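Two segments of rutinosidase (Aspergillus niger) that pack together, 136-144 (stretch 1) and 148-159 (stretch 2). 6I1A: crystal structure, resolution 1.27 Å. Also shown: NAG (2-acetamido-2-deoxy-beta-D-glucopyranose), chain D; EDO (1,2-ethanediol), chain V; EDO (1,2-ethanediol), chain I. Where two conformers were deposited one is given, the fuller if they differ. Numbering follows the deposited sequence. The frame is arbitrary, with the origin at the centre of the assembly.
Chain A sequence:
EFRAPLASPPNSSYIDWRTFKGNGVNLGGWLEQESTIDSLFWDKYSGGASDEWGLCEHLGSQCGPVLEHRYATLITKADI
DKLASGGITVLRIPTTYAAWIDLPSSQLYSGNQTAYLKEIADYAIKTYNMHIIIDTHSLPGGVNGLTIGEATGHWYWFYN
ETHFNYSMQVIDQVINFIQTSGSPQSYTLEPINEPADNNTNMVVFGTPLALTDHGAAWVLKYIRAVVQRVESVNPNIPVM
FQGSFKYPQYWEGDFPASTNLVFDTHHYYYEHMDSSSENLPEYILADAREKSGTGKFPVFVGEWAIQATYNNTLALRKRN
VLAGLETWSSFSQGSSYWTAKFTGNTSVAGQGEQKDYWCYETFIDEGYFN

Stretch 1 136-144: THSLPGGVN
Stretch 2 (148-159) IGEATGHWYWFY

This is a contact between two irregular loops, held mainly by backbone hydrogen bonds at glycines, with one carboxylate and one tryptophan ring filling in the sides. Together the stretches bury 830 Å².

Stretch 1 has no regular helix or strand and turns sharply in a type II beta turn from Leu 139 to Gly 142, closed by Gly 142 N to Leu 139 O at 3.1 Å. Stretch 2 leaves a 3-10 segment at Ile 148 and Gly 149, then makes a type II turn from Ala 151 to His 154. The CA atoms of Ser 138 and Gly 149 lie 4.1 Å apart, those of Gly 141 and Trp 157 4.4 Å, and those of Gly 142 and Glu 150 4.6 Å.

Gly 149 O accepts two weak hydrogen bonds, from Leu 139 N (3.3 Å) and Val 143 N (3.4 Å). Gly 142 CA also meets Gly 149 O at 3.3 Å. Further along, Trp 157 N donates to Gly 142 O (3.2 Å), and Tyr 156 N donates weakly to Gly 141 O (2.9 Å).

Gly 141 (phi/psi 95/-21) and Gly 142 (99/127) have backbone angles that call for glycine. The packing agrees: a CB on Gly 142 would sit 2.2 Å from His 154 O, and one on Gly 149 would sit 2.2 Å from Asn 144 OD1.

Glu 150 (chi1 t, chi2 t, chi3 72°) reaches the turn, where OE2 accepts from Gly 141 N at 3.0 Å. His 154 ND1 (chi1 m) donates to Glu 150 OE1 at 2.6 Å.

Trp 157 (chi1 t, chi2 89°) points toward stretch 1. Val 143 CG1 (chi1 m) lies over one face of Trp 157, 4.0 Å from the centroid of the Trp 157 five-membered ring, a CH-pi contact. Leu 139 CB (chi1 m, chi2 t) packs 3.8 Å from Trp 157 CD1.

One water joins Ser 138 OG and Ile 148 O, 2.9 Å from each.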

# COMPACT_ATOMS: atom_id res chain seq x y z
N THR A 136 0.56 -7.96 25.72
CA THR A 136 1.90 -8.54 25.82
C THR A 136 2.67 -8.14 24.56
O THR A 136 2.57 -8.85 23.54
CB THR A 136 1.85 -10.04 26.12
OG1 THR A 136 1.07 -10.69 25.14
CG2 THR A 136 1.19 -10.26 27.46
N HIS A 137 3.33 -6.98 24.63
CA HIS A 137 3.90 -6.31 23.45
C HIS A 137 5.05 -7.09 22.85
O HIS A 137 5.21 -7.13 21.62
CB HIS A 137 4.34 -4.91 23.89
CG HIS A 137 4.18 -3.84 22.87
ND1 HIS A 137 2.96 -3.52 22.37
CD2 HIS A 137 5.07 -2.90 22.44
CE1 HIS A 137 3.12 -2.47 21.59
NE2 HIS A 137 4.37 -2.05 21.60
N SER A 138 5.83 -7.76 23.72
CA SER A 138 6.89 -8.69 23.32
C SER A 138 6.52 -10.10 23.78
O SER A 138 5.80 -10.24 24.78
CB SER A 138 8.23 -8.30 23.92
OG SER A 138 8.12 -7.91 25.28
N LEU A 139 7.09 -11.08 23.10
CA LEU A 139 7.00 -12.50 23.56
C LEU A 139 8.40 -13.09 23.48
O LEU A 139 9.27 -12.62 22.75
CB LEU A 139 6.04 -13.32 22.70
CG LEU A 139 4.58 -12.91 22.75
CD1 LEU A 139 3.76 -13.69 21.73
CD2 LEU A 139 4.02 -13.06 24.18
N PRO A 140 8.66 -14.15 24.30
CA PRO A 140 9.96 -14.79 24.33
C PRO A 140 10.48 -15.16 22.94
O PRO A 140 9.76 -15.74 22.12
CB PRO A 140 9.72 -16.01 25.23
CG PRO A 140 8.62 -15.54 26.18
CD PRO A 140 7.72 -14.72 25.28
N GLY A 141 11.71 -14.74 22.64
CA GLY A 141 12.41 -15.02 21.40
C GLY A 141 12.29 -13.91 20.35
O GLY A 141 13.15 -13.83 19.50
N GLY A 142 11.27 -13.09 20.48
CA GLY A 142 11.16 -11.94 19.57
C GLY A 142 10.20 -12.22 18.42
O GLY A 142 10.39 -13.20 17.69
N VAL A 143 9.23 -11.32 18.24
CA VAL A 143 8.17 -11.55 17.24
C VAL A 143 8.31 -10.67 15.99
O VAL A 143 7.50 -10.87 15.07
CB VAL A 143 6.76 -11.38 17.81
CG1 VAL A 143 6.50 -12.32 19.00
CG2 VAL A 143 6.49 -9.98 18.24
N ASN A 144 9.28 -9.76 15.94
CA ASN A 144 9.36 -8.88 14.75
C ASN A 144 10.74 -8.27 14.54
O ASN A 144 10.86 -7.32 13.74
CB ASN A 144 8.33 -7.76 14.84
CG ASN A 144 8.38 -7.04 16.16
OD1 ASN A 144 9.43 -6.88 16.77
ND2 ASN A 144 7.22 -6.52 16.60
N ILE A 148 10.35 -3.64 20.27
CA ILE A 148 9.00 -3.83 20.82
C ILE A 148 8.66 -5.33 20.88
O ILE A 148 7.87 -5.71 21.76
CB ILE A 148 7.95 -3.06 20.03
CG1 ILE A 148 8.00 -3.34 18.54
CG2 ILE A 148 8.12 -1.56 20.31
CD1 ILE A 148 6.76 -2.87 17.76
N GLY A 149 9.24 -6.18 20.02
CA GLY A 149 8.92 -7.60 19.94
C GLY A 149 9.72 -8.42 20.95
O GLY A 149 9.34 -9.61 21.13
N GLU A 150 10.82 -7.87 21.46
CA GLU A 150 11.71 -8.44 22.52
C GLU A 150 13.02 -7.64 22.44
O GLU A 150 13.55 -7.22 23.48
CB GLU A 150 12.07 -9.92 22.32
CG GLU A 150 13.12 -10.37 23.35
CD GLU A 150 13.40 -11.85 23.28
OE1 GLU A 150 14.03 -12.36 22.33
OE2 GLU A 150 12.92 -12.56 24.22
N ALA A 151 13.62 -7.57 21.27
CA ALA A 151 14.94 -6.93 21.03
C ALA A 151 15.20 -6.80 19.54
O ALA A 151 14.72 -7.60 18.72
CB ALA A 151 16.05 -7.74 21.66
N THR A 152 16.04 -5.80 19.22
CA THR A 152 16.50 -5.63 17.84
C THR A 152 17.12 -6.89 17.31
O THR A 152 18.01 -7.47 18.00
CB THR A 152 17.45 -4.44 17.72
OG1 THR A 152 16.83 -3.30 18.27
CG2 THR A 152 17.84 -4.19 16.28
N GLY A 153 16.72 -7.38 16.15
CA GLY A 153 17.31 -8.55 15.51
C GLY A 153 16.78 -9.87 16.03
O GLY A 153 17.24 -10.90 15.52
N HIS A 154 15.75 -9.91 16.90
CA HIS A 154 15.20 -11.17 17.44
C HIS A 154 13.90 -11.56 16.73
O HIS A 154 12.89 -10.86 16.92
CB HIS A 154 14.95 -11.11 18.94
CG HIS A 154 16.16 -10.97 19.80
ND1 HIS A 154 16.11 -11.33 21.15
CD2 HIS A 154 17.41 -10.50 19.57
CE1 HIS A 154 17.28 -11.02 21.69
NE2 HIS A 154 18.13 -10.56 20.78
N TRP A 155 13.95 -12.64 15.99
CA TRP A 155 12.77 -13.28 15.35
C TRP A 155 12.64 -14.75 15.76
O TRP A 155 11.95 -15.49 15.12
CB TRP A 155 12.85 -13.17 13.83
CG TRP A 155 12.63 -11.84 13.17
CD1 TRP A 155 11.41 -11.37 12.76
CD2 TRP A 155 13.62 -10.90 12.76
NE1 TRP A 155 11.59 -10.20 12.09
CE2 TRP A 155 12.93 -9.88 12.07
CE3 TRP A 155 15.02 -10.82 12.87
CZ2 TRP A 155 13.56 -8.77 11.49
CZ3 TRP A 155 15.64 -9.75 12.27
CH2 TRP A 155 14.93 -8.73 11.60
N TYR A 156 13.29 -15.09 16.88
CA TYR A 156 13.40 -16.50 17.27
C TYR A 156 12.07 -17.12 17.69
O TYR A 156 11.96 -18.38 17.72
CB TYR A 156 14.42 -16.68 18.42
CG TYR A 156 15.80 -16.10 18.13
CD1 TYR A 156 16.65 -16.78 17.24
CD2 TYR A 156 16.24 -14.90 18.63
CE1 TYR A 156 17.93 -16.28 16.97
CE2 TYR A 156 17.52 -14.39 18.37
CZ TYR A 156 18.34 -15.09 17.50
OH TYR A 156 19.58 -14.56 17.19
N TRP A 157 11.07 -16.33 18.04
CA TRP A 157 9.77 -16.86 18.47
C TRP A 157 9.13 -17.78 17.43
O TRP A 157 8.50 -18.79 17.77
CB TRP A 157 8.86 -15.70 18.79
CG TRP A 157 7.47 -16.04 19.23
CD1 TRP A 157 7.08 -16.26 20.51
CD2 TRP A 157 6.29 -16.06 18.42
NE1 TRP A 157 5.73 -16.48 20.55
CE2 TRP A 157 5.20 -16.31 19.28
CE3 TRP A 157 6.01 -15.84 17.07
CZ2 TRP A 157 3.89 -16.45 18.85
CZ3 TRP A 157 4.70 -15.91 16.65
CH2 TRP A 157 3.65 -16.16 17.52
N PHE A 158 9.24 -17.42 16.14
CA PHE A 158 8.57 -18.16 15.08
C PHE A 158 9.04 -19.63 15.04
O PHE A 158 10.27 -19.88 15.02
CB PHE A 158 8.80 -17.53 13.71
CG PHE A 158 8.05 -16.22 13.56
CD1 PHE A 158 6.75 -16.23 13.10
CD2 PHE A 158 8.68 -15.02 13.82
CE1 PHE A 158 6.02 -15.05 13.04
CE2 PHE A 158 7.96 -13.83 13.69
CZ PHE A 158 6.65 -13.86 13.28
N TYR A 159 8.08 -20.54 14.96
CA TYR A 159 8.27 -22.01 14.70
C TYR A 159 9.05 -22.66 15.85
O TYR A 159 9.60 -23.76 15.65
CB TYR A 159 9.02 -22.23 13.39
CG TYR A 159 8.62 -21.31 12.27
CD1 TYR A 159 7.31 -21.23 11.85
CD2 TYR A 159 9.55 -20.51 11.64
CE1 TYR A 159 6.93 -20.37 10.82
CE2 TYR A 159 9.21 -19.64 10.62
CZ TYR A 159 7.88 -19.54 10.23
OH TYR A 159 7.57 -18.64 9.24
C1 NAG D . 14.18 -21.91 20.39
C2 NAG D . 14.92 -23.23 20.53
C3 NAG D . 15.96 -23.03 21.65
C4 NAG D . 16.84 -21.86 21.32
C5 NAG D . 16.07 -20.55 21.12
C6 NAG D . 16.93 -19.40 20.58
C7 NAG D . 13.77 -25.31 20.04
C8 NAG D . 12.81 -26.29 20.61
N2 NAG D . 14.04 -24.31 20.85
O3 NAG D . 16.83 -24.20 21.67
O4 NAG D . 17.74 -21.59 22.43
O5 NAG D . 15.06 -20.82 20.13
O6 NAG D . 16.14 -18.22 20.71
O7 NAG D . 14.31 -25.39 18.93
C1 EDO V . 13.84 -15.06 26.01
O1 EDO V . 13.88 -16.47 26.37
C2 EDO V . 15.05 -14.47 25.28
O2 EDO V . 15.13 -14.68 23.82
C1 EDO I . 14.55 -0.80 17.05
O1 EDO I . 14.48 -2.17 17.28
C2 EDO I . 15.15 -0.54 15.77
O2 EDO I . 16.54 -0.86 15.73
O HOH W 1 8.13 -5.14 24.60